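Local coordinates for CELL division protein FTSZ (Haloferax volcanii, PDB 4B46) that binds GTP as a tubulin/FtsZ-like GTPase and controls archaeal cell shape, being essential for the rod-shaped cells that swim efficiently, at residues W172-E177 and Y183-E188. Numbering follows the deposited sequence.
With GDP (guanosine-5'-diphosphate), chain B.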
ATOM      1  N   TRP A 172      -8.794  -9.591   6.199  1.00 17.81           N
ATOM      2  CA  TRP A 172      -9.802  -8.544   6.281  1.00 18.21           C
ATOM      3  C   TRP A 172     -11.115  -8.933   5.589  1.00 21.37           C
ATOM      4  O   TRP A 172     -11.912  -8.070   5.221  1.00 29.21           O
ATOM      5  CB  TRP A 172      -9.253  -7.248   5.687  1.00 14.58           C
ATOM      6  CG  TRP A 172      -8.093  -6.693   6.485  1.00 17.53           C
ATOM      7  CD1 TRP A 172      -6.789  -7.059   6.394  1.00 17.54           C
ATOM      8  CD2 TRP A 172      -8.162  -5.686   7.501  1.00 17.54           C
ATOM      9  NE1 TRP A 172      -6.033  -6.342   7.296  1.00 15.16           N
ATOM     10  CE2 TRP A 172      -6.852  -5.484   7.979  1.00 20.73           C
ATOM     11  CE3 TRP A 172      -9.204  -4.937   8.054  1.00 23.10           C
ATOM     12  CZ2 TRP A 172      -6.554  -4.564   8.987  1.00 21.64           C
ATOM     13  CZ3 TRP A 172      -8.910  -4.023   9.046  1.00 26.59           C
ATOM     14  CH2 TRP A 172      -7.595  -3.842   9.502  1.00 21.57           C
ATOM     15  N   ARG A 173     -11.339 -10.230   5.414  1.00 24.49           N
ATOM     16  CA  ARG A 173     -12.544 -10.687   4.722  1.00 33.57           C
ATOM     17  C   ARG A 173     -13.825 -10.242   5.422  1.00 38.17           C
ATOM     18  O   ARG A 173     -13.887 -10.161   6.649  1.00 35.70           O
ATOM     19  CB  ARG A 173     -12.521 -12.207   4.534  1.00 35.06           C
ATOM     20  CG  ARG A 173     -11.651 -12.645   3.375  1.00 34.66           C
ATOM     21  CD  ARG A 173     -10.854 -13.891   3.692  1.00 39.55           C
ATOM     22  NE  ARG A 173     -11.679 -15.080   3.813  1.00 51.45           N
ATOM     23  CZ  ARG A 173     -11.574 -15.962   4.800  1.00 56.97           C
ATOM     24  NH1 ARG A 173     -10.678 -15.783   5.765  1.00 53.86           N
ATOM     25  NH2 ARG A 173     -12.369 -17.021   4.821  1.00 59.95           N
ATOM     26  N   LYS A 174     -14.838  -9.924   4.626  1.00 40.86           N
ATOM     27  CA  LYS A 174     -16.124  -9.498   5.160  1.00 47.85           C
ATOM     28  C   LYS A 174     -17.146 -10.582   4.799  1.00 52.80           C
ATOM     29  O   LYS A 174     -17.523 -10.739   3.638  1.00 53.25           O
ATOM     30  CB  LYS A 174     -16.500  -8.128   4.590  1.00 46.20           C
ATOM     31  CG  LYS A 174     -15.276  -7.225   4.359  1.00 45.57           C
ATOM     32  CD  LYS A 174     -15.445  -5.823   4.937  1.00 48.10           C
ATOM     33  CE  LYS A 174     -14.761  -5.643   6.298  1.00 41.74           C
ATOM     34  NZ  LYS A 174     -13.251  -5.541   6.256  1.00 31.88           N
ATOM     35  N   THR A 175     -17.569 -11.342   5.801  1.00 56.36           N
ATOM     36  CA  THR A 175     -18.273 -12.603   5.561  1.00 63.39           C
ATOM     37  C   THR A 175     -19.687 -12.504   4.987  1.00 62.33           C
ATOM     38  O   THR A 175     -19.967 -13.063   3.924  1.00 68.80           O
ATOM     39  CB  THR A 175     -18.278 -13.494   6.820  1.00 65.19           C
ATOM     40  OG1 THR A 175     -16.948 -13.965   7.066  1.00 67.65           O
ATOM     41  CG2 THR A 175     -19.209 -14.690   6.634  1.00 67.37           C
ATOM     42  N   GLY A 176     -20.573 -11.795   5.675  1.00 57.00           N
ATOM     43  CA  GLY A 176     -21.978 -11.779   5.296  1.00 63.07           C
ATOM     44  C   GLY A 176     -22.266 -11.050   3.996  1.00 67.11           C
ATOM     45  O   GLY A 176     -23.401 -11.022   3.519  1.00 69.62           O
ATOM     46  N   GLU A 177     -21.223 -10.477   3.408  1.00 66.71           N
ATOM     47  CA  GLU A 177     -21.391  -9.553   2.298  1.00 59.23           C
ATOM     48  C   GLU A 177     -21.080 -10.133   0.936  1.00 47.60           C
ATOM     49  O   GLU A 177     -20.418 -11.160   0.813  1.00 46.62           O
ATOM     50  CB  GLU A 177     -20.516  -8.329   2.516  1.00 61.45           C
ATOM     51  CG  GLU A 177     -20.952  -7.484   3.676  1.00 68.90           C
ATOM     52  CD  GLU A 177     -20.737  -6.026   3.398  1.00 73.10           C
ATOM     53  OE1 GLU A 177     -19.562  -5.607   3.371  1.00 72.77           O
ATOM     54  OE2 GLU A 177     -21.740  -5.310   3.182  1.00 76.00           O
ATOM     55  N   TYR A 183     -15.249  -5.637  -1.034  1.00 30.62           N
ATOM     56  CA  TYR A 183     -14.124  -4.867  -1.568  1.00 25.21           C
ATOM     57  C   TYR A 183     -14.272  -3.370  -1.306  1.00 23.58           C
ATOM     58  O   TYR A 183     -13.283  -2.693  -1.031  1.00 22.49           O
ATOM     59  CB  TYR A 183     -13.913  -5.131  -3.067  1.00 25.35           C
ATOM     60  CG  TYR A 183     -13.317  -6.490  -3.379  1.00 26.66           C
ATOM     61  CD1 TYR A 183     -12.358  -7.054  -2.548  1.00 27.14           C
ATOM     62  CD2 TYR A 183     -13.716  -7.211  -4.501  1.00 26.46           C
ATOM     63  CE1 TYR A 183     -11.806  -8.294  -2.827  1.00 24.81           C
ATOM     64  CE2 TYR A 183     -13.164  -8.449  -4.789  1.00 28.28           C
ATOM     65  CZ  TYR A 183     -12.215  -8.986  -3.940  1.00 28.24           C
ATOM     66  OH  TYR A 183     -11.665 -10.218  -4.205  1.00 32.01           O
ATOM     67  N   ASP A 184     -15.500  -2.858  -1.382  1.00 23.38           N
ATOM     68  CA  ASP A 184     -15.741  -1.440  -1.097  1.00 30.00           C
ATOM     69  C   ASP A 184     -15.327  -1.077   0.324  1.00 30.53           C
ATOM     70  O   ASP A 184     -14.734  -0.026   0.557  1.00 32.52           O
ATOM     71  CB  ASP A 184     -17.215  -1.074  -1.295  1.00 34.84           C
ATOM     72  CG  ASP A 184     -17.618  -1.034  -2.754  1.00 38.60           C
ATOM     73  OD1 ASP A 184     -16.719  -1.060  -3.623  1.00 40.16           O
ATOM     74  OD2 ASP A 184     -18.840  -0.987  -3.027  1.00 38.50           O
ATOM     75  N   GLU A 185     -15.650  -1.943   1.277  1.00 22.99           N
ATOM     76  CA  GLU A 185     -15.288  -1.678   2.661  1.00 24.14           C
ATOM     77  C   GLU A 185     -13.809  -1.913   2.874  1.00 23.07           C
ATOM     78  O   GLU A 185     -13.152  -1.130   3.557  1.00 22.98           O
ATOM     79  CB  GLU A 185     -16.146  -2.504   3.626  1.00 29.47           C
ATOM     80  CG  GLU A 185     -17.615  -2.152   3.509  1.00 40.60           C
ATOM     81  CD  GLU A 185     -18.520  -3.056   4.323  1.00 57.62           C
ATOM     82  OE1 GLU A 185     -18.009  -3.959   5.022  1.00 63.71           O
ATOM     83  OE2 GLU A 185     -19.751  -2.862   4.259  1.00 60.28           O
ATOM     84  N   ILE A 186     -13.272  -2.966   2.263  1.00 21.60           N
ATOM     85  CA  ILE A 186     -11.830  -3.213   2.351  1.00 18.13           C
ATOM     86  C   ILE A 186     -11.013  -2.057   1.771  1.00 23.32           C
ATOM     87  O   ILE A 186     -10.022  -1.617   2.373  1.00 19.14           O
ATOM     88  CB  ILE A 186     -11.430  -4.535   1.680  1.00 20.47           C
ATOM     89  CG1 ILE A 186     -11.963  -5.720   2.495  1.00 26.30           C
ATOM     90  CG2 ILE A 186      -9.909  -4.624   1.536  1.00 18.52           C
ATOM     91  CD1 ILE A 186     -11.913  -7.063   1.759  1.00 25.71           C
ATOM     92  N   ASN A 187     -11.438  -1.545   0.621  1.00 16.54           N
ATOM     93  CA  ASN A 187     -10.724  -0.423   0.008  1.00 15.01           C
ATOM     94  C   ASN A 187     -10.734   0.836   0.879  1.00 16.73           C
ATOM     95  O   ASN A 187      -9.775   1.597   0.864  1.00 19.42           O
ATOM     96  CB  ASN A 187     -11.266  -0.115  -1.395  1.00 17.59           C
ATOM     97  CG  ASN A 187     -11.021  -1.249  -2.377  1.00 22.21           C
ATOM     98  OD1 ASN A 187     -10.250  -2.166  -2.099  1.00 17.99           O
ATOM     99  ND2 ASN A 187     -11.665  -1.181  -3.542  1.00 17.52           N
ATOM    100  N   GLU A 188     -11.815   1.051   1.626  1.00 16.78           N
ATOM    101  CA  GLU A 188     -11.877   2.144   2.602  1.00 21.97           C
ATOM    102  C   GLU A 188     -10.853   1.942   3.711  1.00 20.70           C
ATOM    103  O   GLU A 188     -10.172   2.879   4.121  1.00 19.73           O
ATOM    104  CB  GLU A 188     -13.264   2.221   3.235  1.00 31.17           C
ATOM    105  CG  GLU A 188     -14.330   2.847   2.363  1.00 53.29           C
ATOM    106  CD  GLU A 188     -14.392   4.358   2.512  1.00 67.52           C
ATOM    107  OE1 GLU A 188     -13.474   4.939   3.133  1.00 71.31           O
ATOM    108  OE2 GLU A 188     -15.362   4.965   2.007  1.00 71.30           O
TER
HETATM  109  PB  GDP B1368      -6.304  -8.153 -12.577  1.00 19.24           P
HETATM  110  O1B GDP B1368      -6.130  -9.247 -13.591  1.00 17.26           O
HETATM  111  O2B GDP B1368      -7.070  -6.972 -13.130  1.00 17.24           O
HETATM  112  O3B GDP B1368      -4.938  -7.746 -12.089  1.00 16.32           O
HETATM  113  O3A GDP B1368      -7.141  -8.843 -11.402  1.00 18.80           O
HETATM  114  PA  GDP B1368      -7.970  -8.042 -10.293  1.00 18.22           P
HETATM  115  O1A GDP B1368      -7.292  -6.775  -9.895  1.00 17.92           O
HETATM  116  O2A GDP B1368      -9.381  -7.832 -10.767  1.00 15.31           O
HETATM  117  O5' GDP B1368      -7.968  -9.124  -9.095  1.00 17.34           O
HETATM  118  C5' GDP B1368      -6.704  -9.495  -8.542  1.00 15.23           C
HETATM  119  C4' GDP B1368      -6.867  -9.771  -7.058  1.00 16.55           C
HETATM  120  O4' GDP B1368      -7.155  -8.564  -6.372  1.00 16.17           O
HETATM  121  C3' GDP B1368      -8.078 -10.636  -6.768  1.00 15.26           C
HETATM  122  O3' GDP B1368      -7.667 -11.995  -6.818  1.00 23.00           O
HETATM  123  C2' GDP B1368      -8.520 -10.211  -5.375  1.00 18.14           C
HETATM  124  O2' GDP B1368      -7.720 -10.850  -4.378  1.00 16.77           O
HETATM  125  C1' GDP B1368      -8.091  -8.778  -5.292  1.00 19.09           C
HETATM  126  N9  GDP B1368      -9.110  -7.754  -5.560  1.00 15.59           N
HETATM  127  C8  GDP B1368      -9.880  -7.628  -6.661  1.00 19.04           C
HETATM  128  N7  GDP B1368     -10.637  -6.501  -6.580  1.00 22.24           N
HETATM  129  C5  GDP B1368     -10.313  -5.879  -5.418  1.00 22.37           C
HETATM  130  C6  GDP B1368     -10.703  -4.640  -4.713  1.00 20.25           C
HETATM  131  O6  GDP B1368     -11.563  -3.853  -5.189  1.00 18.50           O
HETATM  132  N1  GDP B1368     -10.114  -4.393  -3.536  1.00 18.24           N
HETATM  133  C2  GDP B1368      -9.195  -5.205  -2.983  1.00 18.79           C
HETATM  134  N2  GDP B1368      -8.668  -4.871  -1.781  1.00 19.67           N
HETATM  135  N3  GDP B1368      -8.781  -6.348  -3.573  1.00 20.38           N
HETATM  136  C4  GDP B1368      -9.297  -6.713  -4.765  1.00 20.12           C
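Trp172 and Ile186 bring the two backbones closest, their CA atoms 6.9 Å apart, where the irregular loop 172-177 turns back along helix 179-198, the core helix that joins the GTPase domain to the C-terminal domain in the tubulin/FtsZ fold. Ile186 lies between loop and nucleotide: its CG1 and CD1 rest against Trp172 O, while CG2, on the other branch, reaches GDP N2 at 3.6 Å. Lys174 bends at chi2, chi3 and chi4, and this curl carries NZ back to Trp172 O in a 3.0 Å hydrogen bond, the donor tilted 28° from the carbonyl plane. The same NZ forms a salt bridge with Glu189, one turn beyond Glu185 on the helix, so the ammonium ties loop to helix. Lys174 CD packs on Glu185 CB at 3.6 Å. Beyond it, the carboxylates of Glu177 and Glu185 approach from opposite directions without a hydrogen bond; Glu177 is poorly ordered, and their closeness is doubtful. The guanine lies over one face of the Tyr183 ring, the two planes nearly parallel, with GDP C5 3.5 Å above the ring centre. A serine in place of Tyr183 would probably leave that guanine face without its aromatic cover and the base less firmly held. Asn187 reads the base edge: OD1 accepts from GDP N1 at 2.7 Å and weakly from N2, while ND2 donates to GDP O6 at 3.1 Å, with an N-H...O angle of 160°.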